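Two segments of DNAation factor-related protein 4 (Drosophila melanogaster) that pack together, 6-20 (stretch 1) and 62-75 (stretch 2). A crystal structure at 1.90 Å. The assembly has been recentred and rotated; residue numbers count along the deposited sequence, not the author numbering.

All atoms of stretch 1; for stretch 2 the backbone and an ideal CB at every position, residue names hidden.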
ATOM      1  N   GLY B   6      -4.405  -1.950 -30.843  1.00 81.05           N
ATOM      2  CA  GLY B   6      -5.024  -2.590 -29.697  1.00 80.82           C
ATOM      3  C   GLY B   6      -4.168  -2.555 -28.442  1.00 77.55           C
ATOM      4  O   GLY B   6      -3.261  -1.732 -28.320  1.00 83.07           O
ATOM      5  N   ALA B   7      -4.461  -3.454 -27.503  1.00 67.76           N
ATOM      6  CA  ALA B   7      -3.703  -3.529 -26.264  1.00 52.82           C
ATOM      7  C   ALA B   7      -2.433  -4.354 -26.465  1.00 43.12           C
ATOM      8  O   ALA B   7      -2.427  -5.326 -27.226  1.00 42.29           O
ATOM      9  CB  ALA B   7      -4.554  -4.146 -25.155  1.00 49.04           C
ATOM     10  N   PRO B   8      -1.341  -3.990 -25.801  1.00 44.30           N
ATOM     11  CA  PRO B   8      -0.078  -4.695 -26.039  1.00 44.20           C
ATOM     12  C   PRO B   8      -0.068  -6.071 -25.392  1.00 37.02           C
ATOM     13  O   PRO B   8      -0.727  -6.313 -24.376  1.00 36.09           O
ATOM     14  CB  PRO B   8       0.965  -3.769 -25.401  1.00 42.61           C
ATOM     15  CG  PRO B   8       0.219  -3.100 -24.298  1.00 45.09           C
ATOM     16  CD  PRO B   8      -1.200  -2.924 -24.790  1.00 44.39           C
ATOM     17  N   MET B   9       0.675  -6.986 -26.019  1.00 36.50           N
ATOM     18  CA  MET B   9       0.968  -8.275 -25.405  1.00 35.99           C
ATOM     19  C   MET B   9       1.849  -8.081 -24.179  1.00 32.87           C
ATOM     20  O   MET B   9       2.813  -7.310 -24.206  1.00 29.76           O
ATOM     21  CB  MET B   9       1.689  -9.199 -26.391  1.00 35.71           C
ATOM     22  CG  MET B   9       0.832  -9.714 -27.512  1.00 38.04           C
ATOM     23  SD  MET B   9      -0.361 -10.917 -26.899  1.00 36.90           S
ATOM     24  CE  MET B   9      -1.348 -11.157 -28.377  1.00 41.13           C
ATOM     25  N   ARG B  10       1.515  -8.787 -23.100  1.00 25.58           N
ATOM     26  CA  ARG B  10       2.374  -8.865 -21.928  1.00 28.53           C
ATOM     27  C   ARG B  10       2.592 -10.326 -21.570  1.00 28.02           C
ATOM     28  O   ARG B  10       1.777 -11.190 -21.893  1.00 27.65           O
ATOM     29  CB  ARG B  10       1.777  -8.116 -20.734  1.00 27.89           C
ATOM     30  CG  ARG B  10       1.433  -6.666 -21.042  1.00 32.31           C
ATOM     31  CD  ARG B  10       0.608  -6.088 -19.917  1.00 36.17           C
ATOM     32  NE  ARG B  10       1.458  -5.640 -18.826  1.00 37.67           N
ATOM     33  CZ  ARG B  10       1.129  -5.706 -17.540  1.00 36.39           C
ATOM     34  NH1 ARG B  10      -0.034  -6.228 -17.163  1.00 31.03           N
ATOM     35  NH2 ARG B  10       1.972  -5.249 -16.628  1.00 38.15           N
ATOM     36  N   GLY B  11       3.713 -10.594 -20.903  1.00 26.94           N
ATOM     37  CA  GLY B  11       4.023 -11.937 -20.448  1.00 27.01           C
ATOM     38  C   GLY B  11       3.501 -12.182 -19.040  1.00 28.20           C
ATOM     39  O   GLY B  11       3.640 -11.336 -18.157  1.00 28.21           O
ATOM     40  N   TYR B  12       2.906 -13.362 -18.844  1.00 23.40           N
ATOM     41  CA  TYR B  12       2.373 -13.787 -17.549  1.00 21.10           C
ATOM     42  C   TYR B  12       2.771 -15.236 -17.291  1.00 23.52           C
ATOM     43  O   TYR B  12       3.135 -15.970 -18.213  1.00 28.31           O
ATOM     44  CB  TYR B  12       0.836 -13.658 -17.489  1.00 23.20           C
ATOM     45  CG  TYR B  12       0.289 -12.266 -17.786  1.00 29.69           C
ATOM     46  CD1 TYR B  12      -0.275 -11.964 -19.022  1.00 27.29           C
ATOM     47  CD2 TYR B  12       0.326 -11.259 -16.822  1.00 27.90           C
ATOM     48  CE1 TYR B  12      -0.787 -10.689 -19.293  1.00 24.89           C
ATOM     49  CE2 TYR B  12      -0.189  -9.987 -17.083  1.00 25.83           C
ATOM     50  CZ  TYR B  12      -0.740  -9.707 -18.316  1.00 28.63           C
ATOM     51  OH  TYR B  12      -1.248  -8.439 -18.567  1.00 29.61           O
ATOM     52  N   LYS B  13       2.683 -15.660 -16.028  1.00 19.33           N
ATOM     53  CA  LYS B  13       2.977 -17.038 -15.654  1.00 19.45           C
ATOM     54  C   LYS B  13       1.735 -17.672 -15.044  1.00 21.52           C
ATOM     55  O   LYS B  13       1.064 -17.052 -14.210  1.00 22.91           O
ATOM     56  CB  LYS B  13       4.152 -17.114 -14.675  1.00 23.56           C
ATOM     57  CG  LYS B  13       5.460 -16.621 -15.297  1.00 27.00           C
ATOM     58  CD  LYS B  13       6.587 -16.547 -14.279  1.00 26.55           C
ATOM     59  CE  LYS B  13       7.845 -15.957 -14.902  1.00 27.41           C
ATOM     60  NZ  LYS B  13       8.970 -16.015 -13.927  1.00 31.20           N
ATOM     61  N   VAL B  14       1.435 -18.899 -15.470  1.00 21.67           N
ATOM     62  CA  VAL B  14       0.229 -19.620 -15.064  1.00 21.12           C
ATOM     63  C   VAL B  14       0.605 -21.045 -14.691  1.00 19.12           C
ATOM     64  O   VAL B  14       1.328 -21.724 -15.434  1.00 23.58           O
ATOM     65  CB  VAL B  14      -0.836 -19.629 -16.179  1.00 24.35           C
ATOM     66  CG1 VAL B  14      -2.076 -20.448 -15.751  1.00 21.11           C
ATOM     67  CG2 VAL B  14      -1.235 -18.204 -16.548  1.00 24.30           C
ATOM     68  N   THR B  15       0.103 -21.503 -13.549  1.00 22.93           N
ATOM     69  CA  THR B  15       0.227 -22.896 -13.168  1.00 23.69           C
ATOM     70  C   THR B  15      -1.092 -23.317 -12.535  1.00 25.38           C
ATOM     71  O   THR B  15      -2.015 -22.509 -12.376  1.00 23.40           O
ATOM     72  CB  THR B  15       1.441 -23.092 -12.234  1.00 23.51           C
ATOM     73  OG1 THR B  15       1.687 -24.488 -12.020  1.00 28.55           O
ATOM     74  CG2 THR B  15       1.235 -22.357 -10.895  1.00 22.11           C
ATOM     75  N   ASP B  16      -1.204 -24.594 -12.203  1.00 25.89           N
ATOM     76  CA  ASP B  16      -2.401 -25.078 -11.539  1.00 31.11           C
ATOM     77  C   ASP B  16      -2.162 -25.111 -10.031  1.00 32.00           C
ATOM     78  O   ASP B  16      -1.090 -24.750  -9.534  1.00 28.03           O
ATOM     79  CB  ASP B  16      -2.838 -26.439 -12.093  1.00 30.59           C
ATOM     80  CG  ASP B  16      -1.748 -27.498 -12.032  1.00 40.96           C
ATOM     81  OD1 ASP B  16      -0.742 -27.313 -11.320  1.00 43.62           O
ATOM     82  OD2 ASP B  16      -1.917 -28.545 -12.696  1.00 47.35           O
ATOM     83  N   ASN B  17      -3.186 -25.527  -9.289  1.00 31.34           N
ATOM     84  CA  ASN B  17      -3.099 -25.436  -7.837  1.00 37.68           C
ATOM     85  C   ASN B  17      -2.023 -26.359  -7.276  1.00 42.82           C
ATOM     86  O   ASN B  17      -1.462 -26.083  -6.208  1.00 40.12           O
ATOM     87  CB  ASN B  17      -4.458 -25.736  -7.211  1.00 38.79           C
ATOM     88  CG  ASN B  17      -4.585 -25.158  -5.818  1.00 44.74           C
ATOM     89  OD1 ASN B  17      -4.056 -24.080  -5.529  1.00 36.61           O
ATOM     90  ND2 ASN B  17      -5.287 -25.870  -4.946  1.00 51.21           N
ATOM     91  N   GLU B  18      -1.695 -27.432  -7.991  1.00 45.75           N
ATOM     92  CA  GLU B  18      -0.662 -28.361  -7.551  1.00 49.74           C
ATOM     93  C   GLU B  18       0.713 -28.052  -8.129  1.00 49.37           C
ATOM     94  O   GLU B  18       1.672 -28.771  -7.821  1.00 52.25           O
ATOM     95  CB  GLU B  18      -1.069 -29.792  -7.906  1.00 59.09           C
ATOM     96  CG  GLU B  18      -2.227 -30.304  -7.084  1.00 69.90           C
ATOM     97  CD  GLU B  18      -1.944 -30.220  -5.599  1.00 79.90           C
ATOM     98  OE1 GLU B  18      -0.833 -30.613  -5.184  1.00 81.12           O
ATOM     99  OE2 GLU B  18      -2.817 -29.739  -4.847  1.00 86.67           O
ATOM    100  N   ARG B  19       0.833 -27.004  -8.950  1.00 39.23           N
ATOM    101  CA  ARG B  19       2.111 -26.608  -9.545  1.00 40.26           C
ATOM    102  C   ARG B  19       2.720 -27.750 -10.360  1.00 41.48           C
ATOM    103  O   ARG B  19       3.934 -27.960 -10.356  1.00 48.01           O
ATOM    104  CB  ARG B  19       3.093 -26.115  -8.476  1.00 38.85           C
ATOM    105  CG  ARG B  19       2.892 -24.669  -8.023  1.00 41.22           C
ATOM    106  CD  ARG B  19       1.660 -24.495  -7.127  1.00 37.26           C
ATOM    107  NE  ARG B  19       1.651 -23.184  -6.468  1.00 38.34           N
ATOM    108  CZ  ARG B  19       0.646 -22.716  -5.730  1.00 41.64           C
ATOM    109  NH1 ARG B  19      -0.452 -23.445  -5.553  1.00 34.79           N
ATOM    110  NH2 ARG B  19       0.733 -21.513  -5.175  1.00 37.08           N
ATOM    111  N   THR B  20       1.867 -28.491 -11.071  1.00 37.73           N
ATOM    112  CA  THR B  20       2.318 -29.678 -11.798  1.00 40.53           C
ATOM    113  C   THR B  20       2.977 -29.313 -13.120  1.00 39.94           C
ATOM    114  O   THR B  20       3.956 -29.949 -13.525  1.00 42.89           O
ATOM    115  CB  THR B  20       1.150 -30.622 -12.079  1.00 46.08           C
ATOM    116  OG1 THR B  20       0.225 -29.980 -12.971  1.00 43.29           O
ATOM    117  CG2 THR B  20       0.443 -31.037 -10.789  1.00 50.93           C
ATOM    118  N   UNK B  62      -8.125  -5.107 -13.806  1.00 23.82           N
ATOM    119  CA  UNK B  62      -7.259  -5.596 -12.741  1.00 27.79           C
ATOM    120  C   UNK B  62      -6.035  -6.302 -13.313  1.00 28.44           C
ATOM    121  O   UNK B  62      -4.910  -6.062 -12.865  1.00 27.53           O
ATOM    122  CB  UNK B  62      -8.031  -6.541 -11.818  1.00 27.79           C
ATOM    123  N   UNK B  63      -6.236  -7.198 -14.287  1.00 30.03           N
ATOM    124  CA  UNK B  63      -5.104  -7.895 -14.899  1.00 27.74           C
ATOM    125  C   UNK B  63      -4.048  -6.908 -15.383  1.00 28.48           C
ATOM    126  O   UNK B  63      -2.848  -7.074 -15.125  1.00 25.40           O
ATOM    127  CB  UNK B  63      -5.580  -8.766 -16.063  1.00 27.74           C
ATOM    128  N   UNK B  64      -4.477  -5.864 -16.078  1.00 26.05           N
ATOM    129  CA  UNK B  64      -3.505  -4.945 -16.651  1.00 29.36           C
ATOM    130  C   UNK B  64      -2.897  -4.013 -15.617  1.00 30.56           C
ATOM    131  O   UNK B  64      -1.898  -3.347 -15.914  1.00 27.46           O
ATOM    132  CB  UNK B  64      -4.160  -4.121 -17.761  1.00 29.36           C
ATOM    133  N   UNK B  65      -3.451  -3.972 -14.405  1.00 27.37           N
ATOM    134  CA  UNK B  65      -2.822  -3.237 -13.318  1.00 27.75           C
ATOM    135  C   UNK B  65      -1.657  -3.999 -12.705  1.00 29.56           C
ATOM    136  O   UNK B  65      -0.850  -3.398 -11.985  1.00 27.35           O
ATOM    137  CB  UNK B  65      -3.856  -2.916 -12.237  1.00 27.75           C
ATOM    138  N   UNK B  66      -1.558  -5.312 -12.965  1.00 29.01           N
ATOM    139  CA  UNK B  66      -0.528  -6.125 -12.345  1.00 26.00           C
ATOM    140  C   UNK B  66       0.776  -6.023 -13.124  1.00 28.70           C
ATOM    141  O   UNK B  66       0.771  -5.766 -14.333  1.00 28.53           O
ATOM    142  CB  UNK B  66      -0.981  -7.583 -12.250  1.00 26.00           C
ATOM    143  N   UNK B  67       1.902  -6.214 -12.446  1.00 26.47           N
ATOM    144  CA  UNK B  67       3.187  -6.269 -13.157  1.00 29.73           C
ATOM    145  C   UNK B  67       3.212  -7.431 -14.136  1.00 28.90           C
ATOM    146  O   UNK B  67       2.624  -8.493 -13.897  1.00 27.85           O
ATOM    147  CB  UNK B  67       4.347  -6.394 -12.168  1.00 29.73           C
ATOM    148  N   UNK B  68       3.896  -7.222 -15.256  1.00 27.53           N
ATOM    149  CA  UNK B  68       4.187  -8.341 -16.139  1.00 29.56           C
ATOM    150  C   UNK B  68       4.947  -9.413 -15.364  1.00 30.37           C
ATOM    151  O   UNK B  68       5.663  -9.125 -14.402  1.00 25.93           O
ATOM    152  CB  UNK B  68       4.988  -7.880 -17.358  1.00 29.56           C
ATOM    153  N   UNK B  69       4.757 -10.667 -15.778  1.00 24.58           N
ATOM    154  CA  UNK B  69       5.333 -11.863 -15.160  1.00 25.41           C
ATOM    155  C   UNK B  69       4.709 -12.216 -13.811  1.00 26.42           C
ATOM    156  O   UNK B  69       5.240 -13.083 -13.104  1.00 26.25           O
ATOM    157  CB  UNK B  69       6.840 -11.670 -14.981  1.00 25.41           C
ATOM    158  N   UNK B  70       3.591 -11.590 -13.436  1.00 22.78           N
ATOM    159  CA  UNK B  70       2.834 -12.045 -12.272  1.00 24.79           C
ATOM    160  C   UNK B  70       2.424 -13.507 -12.450  1.00 25.53           C
ATOM    161  O   UNK B  70       2.100 -13.939 -13.558  1.00 24.94           O
ATOM    162  CB  UNK B  70       1.601 -11.166 -12.053  1.00 24.79           C
ATOM    163  N   UNK B  71       2.461 -14.272 -11.357  1.00 23.66           N
ATOM    164  CA  UNK B  71       2.109 -15.688 -11.357  1.00 23.37           C
ATOM    165  C   UNK B  71       0.655 -15.888 -10.939  1.00 26.36           C
ATOM    166  O   UNK B  71       0.236 -15.408  -9.878  1.00 28.04           O
ATOM    167  CB  UNK B  71       3.039 -16.469 -10.426  1.00 23.37           C
ATOM    168  N   UNK B  72      -0.096 -16.633 -11.757  1.00 23.00           N
ATOM    169  CA  UNK B  72      -1.495 -16.957 -11.509  1.00 23.82           C
ATOM    170  C   UNK B  72      -1.675 -18.459 -11.336  1.00 25.97           C
ATOM    171  O   UNK B  72      -0.968 -19.259 -11.959  1.00 24.20           O
ATOM    172  CB  UNK B  72      -2.376 -16.445 -12.651  1.00 23.82           C
ATOM    173  N   UNK B  73      -2.630 -18.830 -10.480  1.00 24.01           N
ATOM    174  CA  UNK B  73      -3.197 -20.174 -10.441  1.00 25.78           C
ATOM    175  C   UNK B  73      -4.473 -20.163 -11.270  1.00 30.22           C
ATOM    176  O   UNK B  73      -5.360 -19.325 -11.042  1.00 26.20           O
ATOM    177  CB  UNK B  73      -3.471 -20.628  -9.006  1.00 25.78           C
ATOM    178  N   UNK B  74      -4.589 -21.085 -12.223  1.00 26.79           N
ATOM    179  CA  UNK B  74      -5.844 -21.269 -12.944  1.00 26.84           C
ATOM    180  C   UNK B  74      -6.617 -22.396 -12.271  1.00 28.81           C
ATOM    181  O   UNK B  74      -6.048 -23.450 -11.950  1.00 27.77           O
ATOM    182  CB  UNK B  74      -5.599 -21.574 -14.423  1.00 26.84           C
ATOM    183  N   UNK B  75      -7.903 -22.166 -12.031  1.00 27.63           N
ATOM    184  CA  UNK B  75      -8.721 -23.115 -11.286  1.00 32.60           C
ATOM    185  C   UNK B  75     -10.181 -22.879 -11.636  1.00 26.42           C
ATOM    186  O   UNK B  75     -10.528 -21.919 -12.325  1.00 27.72           O
ATOM    187  CB  UNK B  75      -8.491 -22.983  -9.779  1.00 32.60           C
TER

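Position 62 is helical, and its CB has nothing of stretch 1 within 5.5 Å, so the contact sets no rule; it is Tyr62. At 63 the CB points sideways, 5.0 Å from Tyr12 OH, and a branched apolar chain could reach the ring. Leu63 does: its CD1 lies over one face of the Tyr12 ring, 3.7 Å from Tyr12 CE2. Position 64, sideways near Arg10 and Tyr12 OH, suits a long chain that can run toward Ala7; Lys64 extends until its NZ is 3.8 Å from Ala7 CB. The CB of 65 points away, leaving the choice free, and Ser65 turns its OG back to Tyr62 O.

At 66 the backbone does the work: its carbonyl receives both ends of the Arg10 guanidinium, NH1 at 3.0 Å and NH2 at 2.6 Å from the O of 66. Almost any residue could offer that oxygen; Leu66 does, its side chain staying 5.2 Å or more from stretch 1. Position 67, with phi -62° and CB pointing away, tolerates a proline, and Pro67 opens a type II turn. The CB of 68 sits 3.8 Å from Gly11 O, where something small fits easily; Ala68 places its CA over one face of the Arg10 guanidinium.

Position 69 has phi 72° and psi 11°, a left-handed conformation that favours glycine or asparagine but does not exclude others. Its N donates to Gly11 O at 2.7 Å. The CB points away, yet a long polar chain could curl back over Gly11. Gln69 does so, and an ideal CB on Gly11 would lie 2.7 Å from Gln69 NE2, a clash that the glycine avoids. A water joins Gln69 O to Lys13 NZ. At 70 the carbonyl accepts from Lys13 N at 3.1 Å, while the sideways CB allows many residues; Thr70 spends its OG1 on Pro67 O.

Position 71 pairs in parallel with Lys13 and shares a face with Lys13 and Thr15, inviting an aliphatic chain; Leu71 brings CD1 to 3.9 Å from Thr15 CG2. Position 72 lies on the Val14 face, its N 2.7 Å from Lys13 O, and a large apolar group could reach Tyr12. Phe72 sets CE2 3.6 Å from Tyr12 CD2, the rings oblique. Position 73, back beside Thr15, suits a branched aliphatic: Ile73 CD1 packs 3.6 Å from Arg19 CZ, over the guanidinium face. At 74 the CB is 3.9 Å from Val14 CG1, right for a compact apolar residue; Val74 also donates its N to Thr15 O at 2.9 Å. At 75 the CB points sideways with nothing of stretch 1 within 5.5 Å, so many residues would suit; it is Ser75, which makes no contact.

Stretch 2 62-75: YLKSLPAQTLFIVS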
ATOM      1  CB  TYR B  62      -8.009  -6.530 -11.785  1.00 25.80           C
ATOM      2  CG  TYR B  62      -7.122  -6.867 -10.604  1.00 24.72           C
ATOM      3  CD1 TYR B  62      -6.839  -5.909  -9.636  1.00 23.36           C
ATOM      4  CD2 TYR B  62      -6.511  -8.114 -10.495  1.00 24.77           C
ATOM      5  CE1 TYR B  62      -5.999  -6.189  -8.568  1.00 27.29           C
ATOM      6  CE2 TYR B  62      -5.668  -8.408  -9.431  1.00 27.52           C
ATOM      7  CZ  TYR B  62      -5.411  -7.432  -8.472  1.00 29.03           C
ATOM      8  OH  TYR B  62      -4.576  -7.712  -7.412  1.00 25.34           O
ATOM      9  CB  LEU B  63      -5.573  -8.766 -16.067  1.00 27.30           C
ATOM     10  CG  LEU B  63      -4.406  -9.376 -16.869  1.00 26.46           C
ATOM     11  CD1 LEU B  63      -3.676 -10.386 -16.020  1.00 22.76           C
ATOM     12  CD2 LEU B  63      -4.876 -10.054 -18.152  1.00 23.33           C
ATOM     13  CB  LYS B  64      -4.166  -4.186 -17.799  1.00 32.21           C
ATOM     14  CG  LYS B  64      -4.297  -5.118 -19.005  1.00 37.78           C
ATOM     15  CD  LYS B  64      -5.242  -4.640 -20.075  1.00 42.47           C
ATOM     16  CE  LYS B  64      -5.198  -5.619 -21.249  1.00 34.79           C
ATOM     17  NZ  LYS B  64      -6.384  -5.483 -22.145  1.00 36.76           N
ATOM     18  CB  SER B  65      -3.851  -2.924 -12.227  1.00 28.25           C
ATOM     19  OG  SER B  65      -4.044  -4.050 -11.369  1.00 28.42           O
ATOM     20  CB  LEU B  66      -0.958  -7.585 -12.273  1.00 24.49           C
ATOM     21  CG  LEU B  66      -2.181  -7.865 -11.400  1.00 22.97           C
ATOM     22  CD1 LEU B  66      -2.786  -9.236 -11.728  1.00 24.02           C
ATOM     23  CD2 LEU B  66      -1.795  -7.755  -9.920  1.00 27.53           C
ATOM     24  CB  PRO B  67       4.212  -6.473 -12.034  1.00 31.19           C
ATOM     25  CG  PRO B  67       3.504  -6.085 -10.775  1.00 33.95           C
ATOM     26  CD  PRO B  67       2.052  -6.385 -10.993  1.00 26.54           C
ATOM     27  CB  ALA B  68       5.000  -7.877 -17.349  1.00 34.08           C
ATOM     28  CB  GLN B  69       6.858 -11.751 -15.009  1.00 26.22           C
ATOM     29  CG  GLN B  69       7.565 -11.366 -16.302  1.00 26.26           C
ATOM     30  CD  GLN B  69       7.413 -12.425 -17.385  1.00 28.08           C
ATOM     31  OE1 GLN B  69       7.216 -13.599 -17.088  1.00 31.68           O
ATOM     32  NE2 GLN B  69       7.514 -12.011 -18.647  1.00 26.40           N
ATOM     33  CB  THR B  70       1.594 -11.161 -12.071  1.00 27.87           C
ATOM     34  OG1 THR B  70       1.996  -9.839 -11.679  1.00 26.86           O
ATOM     35  CG2 THR B  70       0.657 -11.730 -10.992  1.00 28.93           C
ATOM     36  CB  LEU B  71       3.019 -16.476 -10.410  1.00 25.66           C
ATOM     37  CG  LEU B  71       2.607 -17.940 -10.199  1.00 29.02           C
ATOM     38  CD1 LEU B  71       2.632 -18.720 -11.520  1.00 27.72           C
ATOM     39  CD2 LEU B  71       3.501 -18.624  -9.157  1.00 30.21           C
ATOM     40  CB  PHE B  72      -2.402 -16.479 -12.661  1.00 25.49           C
ATOM     41  CG  PHE B  72      -2.273 -15.011 -12.964  1.00 26.42           C
ATOM     42  CD1 PHE B  72      -2.855 -14.071 -12.134  1.00 28.44           C
ATOM     43  CD2 PHE B  72      -1.576 -14.577 -14.082  1.00 25.25           C
ATOM     44  CE1 PHE B  72      -2.725 -12.703 -12.402  1.00 29.00           C
ATOM     45  CE2 PHE B  72      -1.445 -13.219 -14.354  1.00 29.44           C
ATOM     46  CZ  PHE B  72      -2.026 -12.286 -13.513  1.00 25.66           C
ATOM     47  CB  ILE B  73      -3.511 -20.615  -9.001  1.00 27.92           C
ATOM     48  CG1 ILE B  73      -2.304 -20.390  -8.086  1.00 32.49           C
ATOM     49  CG2 ILE B  73      -4.011 -22.074  -8.985  1.00 29.51           C
ATOM     50  CD1 ILE B  73      -1.097 -21.183  -8.488  1.00 30.97           C
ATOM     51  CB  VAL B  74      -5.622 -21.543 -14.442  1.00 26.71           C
ATOM     52  CG1 VAL B  74      -4.799 -22.814 -14.674  1.00 28.87           C
ATOM     53  CG2 VAL B  74      -6.976 -21.606 -15.175  1.00 25.13           C
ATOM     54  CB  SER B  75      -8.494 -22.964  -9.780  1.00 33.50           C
ATOM     55  OG  SER B  75      -9.223 -23.928  -9.054  1.00 31.71           O
TER
HETATM   56  O   HOH W   1       7.717 -13.801 -12.109  1.00 37.25           O
HETATM   57  O   HOH W   2      -5.912 -25.932 -10.479  1.00 31.83           O
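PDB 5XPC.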